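Local coordinates for protein extracellular sialidase/neuraminidase, putative (Aspergillus fumigatus, PDB 2XZI) that hydrolyses glycosidic linkages of KDN, a deaminated sialic acid, acting as a probably extracellular KDNase of the sialidase family, at residues Asn80-Ser84 against Ile371-Phe375; Gly149-Leu153 against Trp180-Val185; Gln221-Ala226 against Leu259-Phe265. All coordinates share one frame. Residues are numbered along the deposited sequence.

Contact 1. Residues Asn80-Ser84 against Ile371-Phe375; sequences NNGAS and IWRRF
A tight turn read by a strand's side chains is the principle here. Asn-80 to Ala-83 form a type I' turn: Asn-81 (phi/psi 63/15) and Gly-82 (63/31) are left-handed, and a weak bond links Ala-83 N to Asn-80 O (3.4 Å). An Asx turn overlaps it, Gly-82 N donating to Asn-80 OD1 at 2.9 Å. Residues 371-375 are extended; the closest CA atoms, of Ala-83 and Arg-374, are 7.5 Å apart, so the strand reaches the turn through the side chains of Trp-372 and Arg-374, which meet mostly its backbone. A hydrogen bond runs from Trp-372 NE1 to Gly-82 O (2.9 Å, 142°), with Trp-372 at chi1 169° and chi2 -115°; Trp-88 NE1 donates to the same carbonyl. This joins neighbouring blades of a six-bladed sialidase propeller, the turn lying between the third and fourth strands of blade 37-93 and the strand in the final blade, whose edge strand 12-18 comes from the N-terminus. Electrostatics centre on Arg-374 (m, t, p, chi4 80°), salt-bridged through NH2 to Asp-346, with NH1 3.1 Å from Asn-81 O. In packing, Ala-83 CB lies over one guanidinium face, 3.9 Å from Arg-374 NE, and Arg-374 CD meets Gly-82 O at 3.6 Å.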
ATOM      1  N   ASN A  80       7.512  -5.747  19.865  1.00  9.43           N
ATOM      2  CA  ASN A  80       8.389  -4.579  19.814  1.00  9.03           C
ATOM      3  C   ASN A  80       7.832  -3.413  19.014  1.00  8.15           C
ATOM      4  O   ASN A  80       8.328  -2.278  19.119  1.00  8.34           O
ATOM      5  CB  ASN A  80       9.838  -4.940  19.412  1.00  9.11           C
ATOM      6  CG  ASN A  80       9.999  -5.285  17.939  1.00  9.83           C
ATOM      7  OD1 ASN A  80       9.299  -4.748  17.074  1.00  8.16           O
ATOM      8  ND2 ASN A  80      10.985  -6.145  17.639  1.00  9.32           N
ATOM      9  N   ASN A  81       6.784  -3.684  18.237  1.00  7.72           N
ATOM     10  CA  ASN A  81       6.029  -2.635  17.537  1.00  7.45           C
ATOM     11  C   ASN A  81       6.844  -1.854  16.494  1.00  7.42           C
ATOM     12  O   ASN A  81       6.427  -0.790  16.034  1.00  7.17           O
ATOM     13  CB  ASN A  81       5.349  -1.684  18.542  1.00  8.00           C
ATOM     14  CG  ASN A  81       4.466  -2.426  19.541  1.00  9.67           C
ATOM     15  OD1 ASN A  81       3.604  -3.209  19.160  1.00 10.77           O
ATOM     16  ND2 ASN A  81       4.694  -2.186  20.829  1.00 12.05           N
ATOM     17  N   GLY A  82       8.006  -2.383  16.123  1.00  6.89           N
ATOM     18  CA  GLY A  82       8.850  -1.748  15.112  1.00  7.09           C
ATOM     19  C   GLY A  82       9.357  -0.381  15.516  1.00  7.22           C
ATOM     20  O   GLY A  82       9.605   0.463  14.655  1.00  6.42           O
ATOM     21  N   ALA A  83       9.566  -0.175  16.821  1.00  7.22           N
ATOM     22  CA  ALA A  83       9.853   1.156  17.358  1.00  8.20           C
ATOM     23  C   ALA A  83      11.199   1.752  16.972  1.00  8.98           C
ATOM     24  O   ALA A  83      11.322   2.970  16.881  1.00  9.86           O
ATOM     25  CB  ALA A  83       9.685   1.162  18.884  1.00  8.82           C
ATOM     26  N   SER A  84      12.191   0.899  16.736  1.00  9.50           N
ATOM     27  CA  SER A  84      13.552   1.363  16.419  1.00 10.20           C
ATOM     28  C   SER A  84      14.113   0.504  15.294  1.00  9.28           C
ATOM     29  O   SER A  84      13.590  -0.566  15.034  1.00  8.68           O
ATOM     30  CB  SER A  84      14.450   1.266  17.652  1.00 11.55           C
ATOM     31  OG  SER A  84      14.779  -0.075  17.947  1.00 15.97           O
ATOM     32  N   ILE A 371      10.300   5.044   3.948  1.00  6.41           N
ATOM     33  CA  ILE A 371      10.387   5.491   5.333  1.00  7.09           C
ATOM     34  C   ILE A 371       9.319   4.792   6.156  1.00  6.50           C
ATOM     35  O   ILE A 371       8.195   4.605   5.674  1.00  6.39           O
ATOM     36  CB  ILE A 371      10.171   7.032   5.428  1.00  7.42           C
ATOM     37  CG1 ILE A 371      11.202   7.823   4.613  1.00  9.90           C
ATOM     38  CG2 ILE A 371      10.093   7.515   6.893  1.00  8.01           C
ATOM     39  CD1 ILE A 371      12.569   7.253   4.582  1.00 13.24           C
ATOM     40  N   TRP A 372       9.679   4.389   7.377  1.00  5.30           N
ATOM     41  CA  TRP A 372       8.725   3.913   8.375  1.00  4.90           C
ATOM     42  C   TRP A 372       8.476   4.976   9.434  1.00  5.24           C
ATOM     43  O   TRP A 372       9.419   5.541  10.003  1.00  6.07           O
ATOM     44  CB  TRP A 372       9.267   2.649   9.024  1.00  4.79           C
ATOM     45  CG  TRP A 372       8.569   2.148  10.245  1.00  6.19           C
ATOM     46  CD1 TRP A 372       9.107   2.080  11.504  1.00  6.12           C
ATOM     47  CD2 TRP A 372       7.252   1.586  10.336  1.00  5.81           C
ATOM     48  NE1 TRP A 372       8.200   1.526  12.376  1.00  6.37           N
ATOM     49  CE2 TRP A 372       7.059   1.206  11.688  1.00  6.73           C
ATOM     50  CE3 TRP A 372       6.208   1.377   9.414  1.00  7.66           C
ATOM     51  CZ2 TRP A 372       5.876   0.616  12.138  1.00  7.06           C
ATOM     52  CZ3 TRP A 372       5.027   0.796   9.870  1.00  8.66           C
ATOM     53  CH2 TRP A 372       4.880   0.419  11.224  1.00  6.30           C
ATOM     54  N   ARG A 373       7.209   5.234   9.715  1.00  5.17           N
ATOM     55  CA  ARG A 373       6.832   6.231  10.701  1.00  5.29           C
ATOM     56  C   ARG A 373       5.900   5.594  11.696  1.00  5.73           C
ATOM     57  O   ARG A 373       5.047   4.759  11.317  1.00  5.86           O
ATOM     58  CB  ARG A 373       6.077   7.369  10.054  1.00  5.48           C
ATOM     59  CG  ARG A 373       6.887   8.210   9.114  1.00  5.78           C
ATOM     60  CD  ARG A 373       6.064   9.374   8.563  1.00  7.22           C
ATOM     61  NE  ARG A 373       6.948  10.361   7.953  1.00  6.55           N
ATOM     62  CZ  ARG A 373       7.626  11.278   8.638  1.00  7.30           C
ATOM     63  NH1 ARG A 373       7.519  11.355   9.959  1.00  9.75           N
ATOM     64  NH2 ARG A 373       8.424  12.121   7.993  1.00 10.29           N
ATOM     65  N   ARG A 374       6.055   5.994  12.958  1.00  5.83           N
ATOM     66  CA  ARG A 374       5.054   5.753  13.988  1.00  6.08           C
ATOM     67  C   ARG A 374       4.642   7.090  14.559  1.00  6.49           C
ATOM     68  O   ARG A 374       5.500   7.933  14.843  1.00  7.22           O
ATOM     69  CB  ARG A 374       5.612   4.863  15.091  1.00  6.88           C
ATOM     70  CG  ARG A 374       5.827   3.438  14.654  1.00  7.67           C
ATOM     71  CD  ARG A 374       6.869   2.669  15.488  1.00  9.18           C
ATOM     72  NE  ARG A 374       6.832   3.004  16.909  1.00  9.27           N
ATOM     73  CZ  ARG A 374       5.961   2.507  17.785  1.00  9.36           C
ATOM     74  NH1 ARG A 374       5.052   1.616  17.400  1.00 10.31           N
ATOM     75  NH2 ARG A 374       5.986   2.932  19.049  1.00 12.34           N
ATOM     76  N   PHE A 375       3.343   7.288  14.759  1.00  5.98           N
ATOM     77  CA  PHE A 375       2.865   8.483  15.441  1.00  6.00           C
ATOM     78  C   PHE A 375       1.535   8.166  16.069  1.00  6.33           C
ATOM     79  O   PHE A 375       0.838   7.257  15.621  1.00  6.63           O
ATOM     80  CB  PHE A 375       2.755   9.679  14.473  1.00  5.58           C
ATOM     81  CG  PHE A 375       2.083   9.359  13.160  1.00  5.78           C
ATOM     82  CD1 PHE A 375       0.712   9.354  13.060  1.00  6.23           C
ATOM     83  CD2 PHE A 375       2.834   9.097  12.019  1.00  6.59           C
ATOM     84  CE1 PHE A 375       0.090   9.075  11.854  1.00  6.58           C
ATOM     85  CE2 PHE A 375       2.214   8.821  10.809  1.00  6.53           C
ATOM     86  CZ  PHE A 375       0.830   8.818  10.736  1.00  7.27           C
TER

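Contact 2. Residues Gly149-Leu153 against Trp180-Val185; sequences GRRHL and WAWDAV. With KDM (deamino-alpha-neuraminic acid), chain C.
Arg-151 ties a pocket-lining loop down by backbone and side chain: its N donates to Ala-181 O (2.9 Å, 167°), and its NE and NH2 both donate to Asp-183 O, at 2.9 and 3.1 Å. Residues 150-153 and 180-185 run 36° apart, the first becoming strand at His-152, the second irregular, with Ala-181 at phi/psi -112/-85; Arg-150 lies beside Ala-181 (CA-CA 4.5 Å) and Arg-151 beside Trp-182 (5.3 Å). Water 1 joins Arg-150 NE, Arg-151 O and Ala-181 O. Arg-151 chi1 to chi3 of -70°, -93° and -77° lay its guanidinium flat on Trp-182 (chi1 -173°, chi2 -107°), planes 5° apart, in a cation-pi stack with CZ 4.0 Å from the six-membered ring centroid. The edge of that indole meets the bound KDM, Trp-182 CZ2 to KDM O5 3.4 Å. Leu-153 CD1 packs on Val-185 CB (3.7 Å). Asn-104 and Asn-122 of strands 101-109 and 115-122 bind the same guanidinium, and Asp-183 is salt-bridged to Arg-205 of strand 205-210, so the loop bridges two propeller blades.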
ATOM      1  N   GLY A 149       1.187 -11.717 -22.262  1.00 10.42           N
ATOM      2  CA  GLY A 149       1.392 -10.271 -22.239  1.00  9.88           C
ATOM      3  C   GLY A 149       0.499  -9.456 -21.319  1.00  8.84           C
ATOM      4  O   GLY A 149       0.633  -8.239 -21.257  1.00  8.91           O
ATOM      5  N   ARG A 150      -0.421 -10.112 -20.606  1.00  8.44           N
ATOM      6  CA  ARG A 150      -1.380  -9.397 -19.744  1.00  8.01           C
ATOM      7  C   ARG A 150      -0.863  -9.333 -18.330  1.00  7.81           C
ATOM      8  O   ARG A 150       0.065 -10.058 -17.963  1.00  7.77           O
ATOM      9  CB  ARG A 150      -2.768 -10.049 -19.745  1.00  7.89           C
ATOM     10  CG  ARG A 150      -2.840 -11.432 -19.096  1.00  7.57           C
ATOM     11  CD  ARG A 150      -4.216 -12.082 -19.246  1.00  8.37           C
ATOM     12  NE  ARG A 150      -5.261 -11.316 -18.560  1.00  7.47           N
ATOM     13  CZ  ARG A 150      -6.477 -11.758 -18.247  1.00  9.74           C
ATOM     14  NH1 ARG A 150      -6.855 -12.997 -18.536  1.00 10.97           N
ATOM     15  NH2 ARG A 150      -7.317 -10.966 -17.606  1.00  8.18           N
ATOM     16  N   ARG A 151      -1.459  -8.444 -17.545  1.00  7.40           N
ATOM     17  CA  ARG A 151      -1.194  -8.420 -16.113  1.00  6.43           C
ATOM     18  C   ARG A 151      -1.971  -9.544 -15.426  1.00  6.89           C
ATOM     19  O   ARG A 151      -3.188  -9.700 -15.632  1.00  7.00           O
ATOM     20  CB  ARG A 151      -1.532  -7.048 -15.541  1.00  7.59           C
ATOM     21  CG  ARG A 151      -0.558  -5.975 -16.001  1.00  6.76           C
ATOM     22  CD  ARG A 151       0.572  -5.793 -15.000  1.00  7.92           C
ATOM     23  NE  ARG A 151       0.093  -5.030 -13.849  1.00  7.22           N
ATOM     24  CZ  ARG A 151       0.840  -4.672 -12.811  1.00  7.24           C
ATOM     25  NH1 ARG A 151       2.111  -5.061 -12.734  1.00  7.37           N
ATOM     26  NH2 ARG A 151       0.294  -3.946 -11.850  1.00  6.94           N
ATOM     27  N   HIS A 152      -1.261 -10.330 -14.624  1.00  6.89           N
ATOM     28  CA  HIS A 152      -1.853 -11.443 -13.855  1.00  7.42           C
ATOM     29  C   HIS A 152      -2.085 -11.027 -12.421  1.00  6.86           C
ATOM     30  O   HIS A 152      -1.498 -10.059 -11.960  1.00  7.10           O
ATOM     31  CB  HIS A 152      -0.938 -12.674 -13.886  1.00  7.33           C
ATOM     32  CG  HIS A 152      -0.856 -13.327 -15.228  1.00  6.68           C
ATOM     33  ND1 HIS A 152      -1.101 -14.673 -15.409  1.00  9.81           N
ATOM     34  CD2 HIS A 152      -0.555 -12.829 -16.452  1.00  8.77           C
ATOM     35  CE1 HIS A 152      -0.975 -14.971 -16.689  1.00  9.25           C
ATOM     36  NE2 HIS A 152      -0.631 -13.876 -17.341  1.00  9.02           N
ATOM     37  N   LEU A 153      -2.961 -11.762 -11.748  1.00  7.02           N
ATOM     38  CA  LEU A 153      -3.274 -11.578 -10.347  1.00  6.66           C
ATOM     39  C   LEU A 153      -2.918 -12.862  -9.634  1.00  7.39           C
ATOM     40  O   LEU A 153      -3.430 -13.939  -9.971  1.00  7.60           O
ATOM     41  CB  LEU A 153      -4.768 -11.268 -10.164  1.00  6.61           C
ATOM     42  CG  LEU A 153      -5.216 -11.102  -8.706  1.00  7.67           C
ATOM     43  CD1 LEU A 153      -4.785  -9.735  -8.217  1.00  9.10           C
ATOM     44  CD2 LEU A 153      -6.692 -11.227  -8.587  1.00 12.36           C
ATOM     45  N   TRP A 180      -8.951  -8.554 -20.383  1.00  8.63           N
ATOM     46  CA  TRP A 180      -8.158  -7.475 -19.804  1.00  8.79           C
ATOM     47  C   TRP A 180      -6.679  -7.576 -20.175  1.00  8.08           C
ATOM     48  O   TRP A 180      -6.148  -8.672 -20.390  1.00  8.98           O
ATOM     49  CB  TRP A 180      -8.336  -7.440 -18.279  1.00  8.25           C
ATOM     50  CG  TRP A 180      -9.600  -6.728 -17.809  1.00  7.46           C
ATOM     51  CD1 TRP A 180     -10.810  -6.629 -18.471  1.00  7.10           C
ATOM     52  CD2 TRP A 180      -9.768  -6.026 -16.583  1.00  6.69           C
ATOM     53  NE1 TRP A 180     -11.709  -5.903 -17.722  1.00  7.08           N
ATOM     54  CE2 TRP A 180     -11.086  -5.509 -16.561  1.00  6.12           C
ATOM     55  CE3 TRP A 180      -8.917  -5.753 -15.495  1.00  6.43           C
ATOM     56  CZ2 TRP A 180     -11.579  -4.764 -15.487  1.00  5.36           C
ATOM     57  CZ3 TRP A 180      -9.413  -5.008 -14.431  1.00  7.98           C
ATOM     58  CH2 TRP A 180     -10.729  -4.531 -14.426  1.00  6.76           C
ATOM     59  N   ALA A 181      -6.037  -6.419 -20.250  1.00  8.30           N
ATOM     60  CA  ALA A 181      -4.605  -6.325 -20.492  1.00  7.48           C
ATOM     61  C   ALA A 181      -3.965  -5.789 -19.215  1.00  7.73           C
ATOM     62  O   ALA A 181      -3.572  -6.578 -18.354  1.00  7.49           O
ATOM     63  CB  ALA A 181      -4.321  -5.425 -21.695  1.00  8.80           C
ATOM     64  N   TRP A 182      -3.931  -4.470 -19.042  1.00  7.15           N
ATOM     65  CA  TRP A 182      -3.466  -3.919 -17.771  1.00  7.13           C
ATOM     66  C   TRP A 182      -4.397  -4.346 -16.642  1.00  7.22           C
ATOM     67  O   TRP A 182      -5.607  -4.553 -16.846  1.00  7.84           O
ATOM     68  CB  TRP A 182      -3.331  -2.390 -17.812  1.00  7.11           C
ATOM     69  CG  TRP A 182      -2.686  -1.847 -16.568  1.00  8.21           C
ATOM     70  CD1 TRP A 182      -3.301  -1.154 -15.559  1.00  8.29           C
ATOM     71  CD2 TRP A 182      -1.300  -1.949 -16.201  1.00  8.37           C
ATOM     72  NE1 TRP A 182      -2.381  -0.824 -14.581  1.00  8.44           N
ATOM     73  CE2 TRP A 182      -1.154  -1.318 -14.943  1.00  8.13           C
ATOM     74  CE3 TRP A 182      -0.171  -2.532 -16.806  1.00  8.83           C
ATOM     75  CZ2 TRP A 182       0.085  -1.222 -14.295  1.00  9.24           C
ATOM     76  CZ3 TRP A 182       1.062  -2.448 -16.146  1.00  8.80           C
ATOM     77  CH2 TRP A 182       1.170  -1.799 -14.910  1.00  9.55           C
ATOM     78  N   ASP A 183      -3.816  -4.510 -15.455  1.00  6.61           N
ATOM     79  CA  ASP A 183      -4.568  -4.761 -14.229  1.00  6.53           C
ATOM     80  C   ASP A 183      -3.728  -4.281 -13.062  1.00  5.79           C
ATOM     81  O   ASP A 183      -2.521  -4.041 -13.210  1.00  6.64           O
ATOM     82  CB  ASP A 183      -4.908  -6.255 -14.037  1.00  6.05           C
ATOM     83  CG  ASP A 183      -5.864  -6.500 -12.873  1.00  6.92           C
ATOM     84  OD1 ASP A 183      -6.662  -5.576 -12.556  1.00  6.97           O
ATOM     85  OD2 ASP A 183      -5.796  -7.609 -12.278  1.00  6.65           O
ATOM     86  N   ALA A 184      -4.372  -4.136 -11.909  1.00  6.13           N
ATOM     87  CA  ALA A 184      -3.689  -3.795 -10.658  1.00  5.35           C
ATOM     88  C   ALA A 184      -4.535  -4.270  -9.510  1.00  5.71           C
ATOM     89  O   ALA A 184      -5.766  -4.217  -9.572  1.00  6.37           O
ATOM     90  CB  ALA A 184      -3.458  -2.289 -10.546  1.00  6.04           C
ATOM     91  N   VAL A 185      -3.881  -4.739  -8.453  1.00  4.94           N
ATOM     92  CA  VAL A 185      -4.535  -4.927  -7.149  1.00  4.92           C
ATOM     93  C   VAL A 185      -3.933  -3.913  -6.176  1.00  4.38           C
ATOM     94  O   VAL A 185      -2.725  -3.616  -6.245  1.00  4.33           O
ATOM     95  CB  VAL A 185      -4.421  -6.386  -6.629  1.00  5.20           C
ATOM     96  CG1 VAL A 185      -2.949  -6.820  -6.465  1.00  5.54           C
ATOM     97  CG2 VAL A 185      -5.251  -6.590  -5.356  1.00  6.18           C
TER
HETATM   98  C2  KDM C 500       3.069   4.342 -11.004  1.00 17.17           C
HETATM   99  C1  KDM C 500       3.194   5.711 -10.346  1.00 15.48           C
HETATM  100  C3  KDM C 500       3.707   3.255 -10.118  1.00 15.42           C
HETATM  101  C4  KDM C 500       3.076   1.847 -10.321  1.00 13.71           C
HETATM  102  C5  KDM C 500       2.224   1.701 -11.588  1.00 13.09           C
HETATM  103  C6  KDM C 500       1.127   2.794 -11.591  1.00 15.14           C
HETATM  104  C7  KDM C 500       0.369   2.888 -12.924  1.00 15.08           C
HETATM  105  C8  KDM C 500      -0.821   3.857 -12.801  1.00 16.09           C
HETATM  106  C9  KDM C 500      -1.548   3.997 -14.127  1.00 16.78           C
HETATM  107  O5  KDM C 500       1.661   0.368 -11.688  1.00 11.91           O
HETATM  108  O1A KDM C 500       4.096   5.883  -9.493  1.00 14.82           O
HETATM  109  O1B KDM C 500       2.373   6.574 -10.738  1.00 15.44           O
HETATM  110  O4  KDM C 500       4.141   0.896 -10.373  1.00 11.01           O
HETATM  111  O6  KDM C 500       1.651   4.129 -11.285  1.00 17.01           O
HETATM  112  O7  KDM C 500       1.266   3.352 -13.937  1.00 13.04           O
HETATM  113  O8  KDM C 500      -1.768   3.378 -11.836  1.00 16.52           O
HETATM  114  O9  KDM C 500      -2.138   2.722 -14.433  1.00 17.94           O
HETATM  115  O2  KDM C 500       3.790   4.464 -12.236  1.00 17.19           O
HETATM  116  O   HOH W   1      -5.177  -8.720 -17.207  1.00  6.17           O
HETATM  117  O   HOH W   2      -4.851  -9.822 -13.401  1.00  7.49           O
HETATM  118  O   HOH W   3      -3.052  -7.739 -11.284  1.00  8.30           O

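Contact 3. Residues Gln221-Ala226 against Leu259-Phe265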
ATOM      1  N   GLN A 221     -16.636  -8.236  -7.221  1.00  8.29           N
ATOM      2  CA  GLN A 221     -17.665  -7.211  -7.227  1.00  8.01           C
ATOM      3  C   GLN A 221     -17.231  -6.118  -8.200  1.00  7.53           C
ATOM      4  O   GLN A 221     -16.308  -5.327  -7.908  1.00  7.36           O
ATOM      5  CB  GLN A 221     -17.867  -6.648  -5.823  1.00  8.07           C
ATOM      6  CG  GLN A 221     -18.861  -5.509  -5.780  1.00  9.17           C
ATOM      7  CD  GLN A 221     -18.971  -4.869  -4.409  1.00  9.44           C
ATOM      8  OE1 GLN A 221     -17.966  -4.569  -3.759  1.00  8.88           O
ATOM      9  NE2 GLN A 221     -20.202  -4.608  -3.977  1.00 11.70           N
ATOM     10  N   ARG A 222     -17.844  -6.087  -9.376  1.00  7.65           N
ATOM     11  CA  ARG A 222     -17.478  -5.077 -10.374  1.00  8.05           C
ATOM     12  C   ARG A 222     -17.987  -3.705  -9.959  1.00  8.17           C
ATOM     13  O   ARG A 222     -19.079  -3.578  -9.405  1.00  8.65           O
ATOM     14  CB  ARG A 222     -18.022  -5.427 -11.765  1.00  8.09           C
ATOM     15  CG  ARG A 222     -17.519  -6.744 -12.356  1.00  8.26           C
ATOM     16  CD  ARG A 222     -16.019  -6.720 -12.667  1.00  9.30           C
ATOM     17  NE  ARG A 222     -15.656  -5.907 -13.834  1.00  9.51           N
ATOM     18  CZ  ARG A 222     -15.729  -6.327 -15.104  1.00  8.08           C
ATOM     19  NH1 ARG A 222     -16.208  -7.526 -15.404  1.00  8.85           N
ATOM     20  NH2 ARG A 222     -15.343  -5.537 -16.077  1.00  7.51           N
ATOM     21  N   LEU A 223     -17.170  -2.692 -10.216  1.00  7.87           N
ATOM     22  CA  LEU A 223     -17.489  -1.315  -9.863  1.00  8.80           C
ATOM     23  C   LEU A 223     -17.397  -0.378 -11.031  1.00  9.88           C
ATOM     24  O   LEU A 223     -16.313  -0.202 -11.595  1.00 11.84           O
ATOM     25  CB  LEU A 223     -16.527  -0.779  -8.805  1.00  8.42           C
ATOM     26  CG  LEU A 223     -16.403  -1.555  -7.509  1.00  7.75           C
ATOM     27  CD1 LEU A 223     -15.158  -1.074  -6.736  1.00  9.82           C
ATOM     28  CD2 LEU A 223     -17.674  -1.438  -6.686  1.00 10.83           C
ATOM     29  N   SER A 224     -18.501   0.323 -11.280  1.00 10.48           N
ATOM     30  CA  SER A 224     -18.561   1.315 -12.338  0.50 10.32           C
ATOM     31  C   SER A 224     -17.926   2.633 -11.885  1.00  9.74           C
ATOM     32  O   SER A 224     -18.326   3.223 -10.878  1.00 10.68           O
ATOM     33  CB  SER A 224     -20.018   1.516 -12.772  0.50 10.58           C
ATOM     34  OG  SER A 224     -20.116   2.461 -13.820  0.50 11.32           O
ATOM     35  N   GLY A 225     -16.928   3.078 -12.633  1.00  9.66           N
ATOM     36  CA  GLY A 225     -16.242   4.330 -12.338  1.00  9.56           C
ATOM     37  C   GLY A 225     -15.035   4.242 -11.416  1.00  9.97           C
ATOM     38  O   GLY A 225     -14.461   5.280 -11.092  1.00 11.05           O
ATOM     39  N   ALA A 226     -14.657   3.031 -10.995  1.00  9.98           N
ATOM     40  CA  ALA A 226     -13.515   2.855 -10.087  1.00  9.34           C
ATOM     41  C   ALA A 226     -12.205   3.114 -10.801  1.00  9.88           C
ATOM     42  O   ALA A 226     -12.106   2.983 -12.022  1.00 11.28           O
ATOM     43  CB  ALA A 226     -13.515   1.462  -9.450  1.00  9.38           C
ATOM     44  N   LEU A 259     -21.701  -4.672   0.209  1.00 10.00           N
ATOM     45  CA  LEU A 259     -21.475  -5.868  -0.611  1.00 10.82           C
ATOM     46  C   LEU A 259     -22.541  -6.113  -1.686  1.00 12.16           C
ATOM     47  O   LEU A 259     -22.341  -6.921  -2.589  1.00 12.73           O
ATOM     48  CB  LEU A 259     -21.304  -7.106   0.266  1.00 11.19           C
ATOM     49  CG  LEU A 259     -20.024  -7.146   1.105  1.00 10.79           C
ATOM     50  CD1 LEU A 259     -20.007  -8.403   1.936  1.00 11.53           C
ATOM     51  CD2 LEU A 259     -18.780  -7.064   0.222  1.00 13.95           C
ATOM     52  N   GLU A 260     -23.652  -5.387  -1.593  1.00 13.38           N
ATOM     53  CA  GLU A 260     -24.705  -5.484  -2.600  1.00 14.49           C
ATOM     54  C   GLU A 260     -24.530  -4.516  -3.765  1.00 14.10           C
ATOM     55  O   GLU A 260     -25.223  -4.633  -4.779  1.00 14.51           O
ATOM     56  CB  GLU A 260     -26.079  -5.269  -1.964  1.00 14.83           C
ATOM     57  CG  GLU A 260     -26.498  -6.381  -1.008  1.00 18.15           C
ATOM     58  CD  GLU A 260     -27.769  -6.056  -0.218  1.00 22.07           C
ATOM     59  OE1 GLU A 260     -28.306  -4.930  -0.347  1.00 26.74           O
ATOM     60  OE2 GLU A 260     -28.221  -6.927   0.551  1.00 25.28           O
ATOM     61  N   GLY A 261     -23.628  -3.544  -3.621  1.00 13.23           N
ATOM     62  CA  GLY A 261     -23.379  -2.581  -4.683  1.00 13.05           C
ATOM     63  C   GLY A 261     -22.913  -1.215  -4.219  1.00 12.13           C
ATOM     64  O   GLY A 261     -23.089  -0.844  -3.050  1.00 12.29           O
ATOM     65  N   PHE A 262     -22.327  -0.465  -5.152  1.00 12.69           N
ATOM     66  CA  PHE A 262     -21.840   0.876  -4.883  1.00 12.56           C
ATOM     67  C   PHE A 262     -22.560   1.921  -5.693  1.00 13.26           C
ATOM     68  O   PHE A 262     -23.048   1.647  -6.791  1.00 13.95           O
ATOM     69  CB  PHE A 262     -20.347   0.989  -5.204  1.00 12.46           C
ATOM     70  CG  PHE A 262     -19.453   0.485  -4.113  1.00 10.78           C
ATOM     71  CD1 PHE A 262     -19.411  -0.863  -3.784  1.00 10.08           C
ATOM     72  CD2 PHE A 262     -18.637   1.373  -3.420  1.00 10.16           C
ATOM     73  CE1 PHE A 262     -18.562  -1.312  -2.773  1.00 10.11           C
ATOM     74  CE2 PHE A 262     -17.797   0.924  -2.417  1.00  8.91           C
ATOM     75  CZ  PHE A 262     -17.751  -0.401  -2.102  1.00 10.32           C
ATOM     76  N   GLY A 263     -22.598   3.130  -5.142  1.00 12.92           N
ATOM     77  CA  GLY A 263     -23.034   4.299  -5.882  1.00 13.07           C
ATOM     78  C   GLY A 263     -21.906   4.817  -6.754  1.00 13.66           C
ATOM     79  O   GLY A 263     -20.834   4.189  -6.866  1.00 14.25           O
ATOM     80  N   ALA A 264     -22.136   5.980  -7.351  1.00 13.69           N
ATOM     81  CA  ALA A 264     -21.177   6.580  -8.266  1.00 13.00           C
ATOM     82  C   ALA A 264     -19.909   7.085  -7.580  1.00 12.53           C
ATOM     83  O   ALA A 264     -19.924   7.498  -6.414  1.00 12.87           O
ATOM     84  CB  ALA A 264     -21.824   7.708  -9.046  1.00 13.69           C
ATOM     85  N   PHE A 265     -18.817   7.038  -8.336  1.00 12.24           N
ATOM     86  CA  PHE A 265     -17.585   7.718  -7.953  1.00 12.53           C
ATOM     87  C   PHE A 265     -17.676   9.198  -8.297  1.00 13.14           C
ATOM     88  O   PHE A 265     -18.156   9.563  -9.374  1.00 13.96           O
ATOM     89  CB  PHE A 265     -16.368   7.107  -8.644  1.00 11.87           C
ATOM     90  CG  PHE A 265     -15.884   5.839  -7.996  1.00 10.95           C
ATOM     91  CD1 PHE A 265     -16.476   4.615  -8.310  1.00 11.46           C
ATOM     92  CD2 PHE A 265     -14.831   5.866  -7.069  1.00 10.81           C
ATOM     93  CE1 PHE A 265     -16.042   3.420  -7.708  1.00 10.70           C
ATOM     94  CE2 PHE A 265     -14.389   4.671  -6.472  1.00 10.12           C
ATOM     95  CZ  PHE A 265     -14.990   3.456  -6.791  1.00 10.51           C
TER
HETATM   96  O   HOH W   4     -18.985   6.063 -11.005  1.00 20.62           O
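Phe-265, Gln-221 and Phe-262 account for most of an interface that has no direct hydrogen bond between its segments. Phe-265 fits against the type II turn Leu-223 to Ala-226: Ala-226 CA sits over one ring face, 3.8 Å from the centroid in a CH-pi contact, Ala-226 CB touches Phe-265 CZ at 3.6 Å, and Ser-224 O approaches the ring edge, 3.5 Å from Phe-265 CD1. Gly-225, at phi 90°, is where a CB would strike the carbonyl O of Ser-224. Water 4 completes the junction, accepting from Phe-265 N (2.8 Å) and donating to Ser-224 O (2.9 Å). Phe-262 takes up Leu-223, whose CD2 is 3.4 Å from Phe-262 CD1, and Phe-262 CE1 lies 3.5 Å from Gln-221 OE1. Gln-221, with chi1 and chi2 both t, extends toward the 259-262 backbone, NE2 3.6 Å from Gly-261 N; OE1 bonds to Asn-206 of strand 205-210, and NE2 to Thr-258 O, just before Leu-259. Gln-221 and Leu-259 line a nitrite site with Arg-210 and Ser-219, the ion probably coming from the crystallisation liquor. Here the outermost strand of blade 191-222, with the turn leading out of it, meets strand 261-268 of the next blade, an interblade seam of the sialidase beta-propeller.

All three contacts join blades of one propeller, but the chemistry differs with the setting. Contacts 1 and 2 are buried and use arginine and tryptophan: in contact 1 the indole donates to a carbonyl, in contact 2 an arginine donates to carbonyls and stacks on the indole; contact 3 lies at the surface and depends on phenylalanine packing and a bridging water. Contact 2 alone reaches the bound KDN sugar. Contacts 2 and 3 involve the loop entering blade 191-222 and the strand leaving it, and touch where Trp-180 CZ2 packs on Arg-222 NH2 (3.9 Å). Contact 1 spans both in sequence and lies across the chain's centre, about 33 Å from contact 2 and 35 Å from contact 3, centre to centre.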